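Local coordinates for periplasmic beta-glucosidase (Pseudomonas aeruginosa, PDB 6R5T), which hydrolyses beta-glycosidic bonds as a periplasmic family 3 glycoside hydrolase, probably releasing beta-D-glucose from the non-reducing ends of beta-glucosides, at the interface of chains A and B. Coordinates in Å, arbitrary orientation; residue numbers count along the deposited sequence, not the author numbering. Chains: chain A/B, Periplasmic beta-glucosidase.

The interface of chains A and B. Residues chain A 199, 573-575, 577; chain B 185-186, 188.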
loop_
_atom_site.group_PDB
_atom_site.type_symbol
_atom_site.label_atom_id
_atom_site.label_comp_id
_atom_site.label_asym_id
_atom_site.label_seq_id
_atom_site.Cartn_x
_atom_site.Cartn_y
_atom_site.Cartn_z
ATOM N N ARG A 199 -10.920 10.805 -0.675
ATOM C CA ARG A 199 -10.153 10.122 -1.763
ATOM C C ARG A 199 -11.141 9.346 -2.657
ATOM O O ARG A 199 -11.028 9.335 -3.906
ATOM C CB ARG A 199 -9.066 9.213 -1.203
ATOM C CG ARG A 199 -8.387 8.353 -2.245
ATOM C CD ARG A 199 -7.246 7.507 -1.706
ATOM N NE ARG A 199 -6.050 8.299 -1.485
ATOM C CZ ARG A 199 -4.844 7.768 -1.236
ATOM N NH1 ARG A 199 -4.689 6.473 -1.098
ATOM N NH2 ARG A 199 -3.802 8.544 -1.100
ATOM N N GLN A 573 8.750 0.339 -4.670
ATOM C CA GLN A 573 8.268 1.745 -4.692
ATOM C C GLN A 573 6.738 1.832 -4.759
ATOM O O GLN A 573 6.250 2.957 -4.717
ATOM C CB GLN A 573 8.901 2.494 -5.865
ATOM C CG GLN A 573 10.427 2.423 -5.824
ATOM C CD GLN A 573 11.168 3.678 -6.211
ATOM O OE1 GLN A 573 10.567 4.747 -6.390
ATOM N NE2 GLN A 573 12.501 3.551 -6.309
ATOM N N VAL A 574 6.003 0.730 -4.836
ATOM C CA VAL A 574 4.534 0.801 -5.065
ATOM C C VAL A 574 3.906 1.407 -3.831
ATOM O O VAL A 574 4.253 1.048 -2.699
ATOM C CB VAL A 574 3.991 -0.578 -5.436
ATOM C CG1 VAL A 574 2.492 -0.697 -5.270
ATOM C CG2 VAL A 574 4.442 -0.957 -6.832
ATOM N N PRO A 575 2.940 2.329 -3.990
ATOM C CA PRO A 575 2.485 2.863 -5.270
ATOM C C PRO A 575 3.248 4.098 -5.706
ATOM O O PRO A 575 3.681 4.893 -4.914
ATOM C CB PRO A 575 1.054 3.269 -4.944
ATOM C CG PRO A 575 1.170 3.794 -3.522
ATOM C CD PRO A 575 2.147 2.860 -2.869
ATOM N N TYR A 577 2.427 7.174 -8.514
ATOM C CA TYR A 577 1.456 7.749 -9.454
ATOM C C TYR A 577 1.690 9.242 -9.484
ATOM O O TYR A 577 2.159 9.810 -8.492
ATOM C CB TYR A 577 0.023 7.383 -9.021
ATOM C CG TYR A 577 -0.340 7.681 -7.591
ATOM C CD1 TYR A 577 -0.035 6.793 -6.568
ATOM C CD2 TYR A 577 -1.005 8.846 -7.238
ATOM C CE1 TYR A 577 -0.419 7.023 -5.259
ATOM C CE2 TYR A 577 -1.411 9.090 -5.938
ATOM C CZ TYR A 577 -1.100 8.188 -4.927
ATOM O OH TYR A 577 -1.524 8.421 -3.642
ATOM N N GLU B 185 2.015 6.067 2.836
ATOM C CA GLU B 185 1.896 5.346 1.554
ATOM C C GLU B 185 3.290 5.047 1.002
ATOM O O GLU B 185 4.223 5.890 1.061
ATOM C CB GLU B 185 1.088 6.206 0.594
ATOM C CG GLU B 185 0.417 5.516 -0.525
ATOM C CD GLU B 185 -0.662 6.456 -1.083
ATOM O OE1 GLU B 185 -0.282 7.273 -1.859
ATOM O OE2 GLU B 185 -1.816 6.493 -0.558
ATOM N N GLY B 186 3.439 3.830 0.474
ATOM C CA GLY B 186 4.722 3.401 -0.073
ATOM C C GLY B 186 5.807 3.158 0.954
ATOM O O GLY B 186 6.968 2.851 0.581
ATOM N N ARG B 188 7.230 5.417 2.422
ATOM C CA ARG B 188 8.070 6.609 2.304
ATOM C C ARG B 188 7.831 7.502 3.495
ATOM O O ARG B 188 6.671 7.849 3.789
ATOM C CB ARG B 188 7.802 7.356 0.976
ATOM C CG ARG B 188 8.237 6.545 -0.215
ATOM C CD ARG B 188 8.035 7.247 -1.527
ATOM N NE ARG B 188 6.666 7.462 -1.983
ATOM C CZ ARG B 188 5.900 6.601 -2.707
ATOM N NH1 ARG B 188 6.251 5.349 -3.009
ATOM N NH2 ARG B 188 4.729 7.028 -3.158
#
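The short 3-10 turn 185-187 of chain B, in the N-terminal domain of this family 3 glycoside hydrolase, packs against chain A, where B:Glu185 meets A:Arg199, A:Tyr577 and A:Pro575. The two copies are related by a two-fold axis, so the contact recurs with the chains exchanged; this dimer is not necessarily the working form. B:Glu185 reaches across with CG anti to its backbone N (chi1 -157°) and the chain extended beyond it; glutamate suits the place, its two oxygens serving different donors and its stem packing apolarly. OE2 forms a salt bridge with A:Arg199 of helix 197-204, whose NH1 and NH2 each donate a hydrogen bond to it at 2.9 Å. The oxygen sits in the guanidinium plane, NH2 meeting its syn lone pair, while the guanidinium and carboxylate planes are turned 46° apart. Arginine suits the place because two N-H groups can converge on one oxygen. OE1 accepts a short hydrogen bond of 2.5 Å from the phenol OH of A:Tyr577, a donor held at the tip of a rigid ring, which arrives on the syn side but 28° out of the carboxylate plane. Together the arginine and tyrosine probably fix the rotation of the carboxylate and may favour its charged form. Closer to the backbone, the aliphatic stem of B:Glu185 crosses the ring of A:Pro575 at about a right angle, CG to CG 3.5 Å. A:Pro575 follows a cis peptide bond, and its CD rests 3.8 Å from CA of B:Gly186; a side chain here would point into the guanidinium of B:Arg188, so the bare backbone probably leaves the arginine its place. The flat guanidinium of B:Arg188 turns its edge to backbone carbonyls: NH2 donates to O of A:Pro575 at 3.0 Å, nearly along the C=O axis, and NH1 reaches the same oxygen at 3.2 Å from above the carbonyl plane. NH1 also makes a weak hydrogen bond to O of A:Gln573.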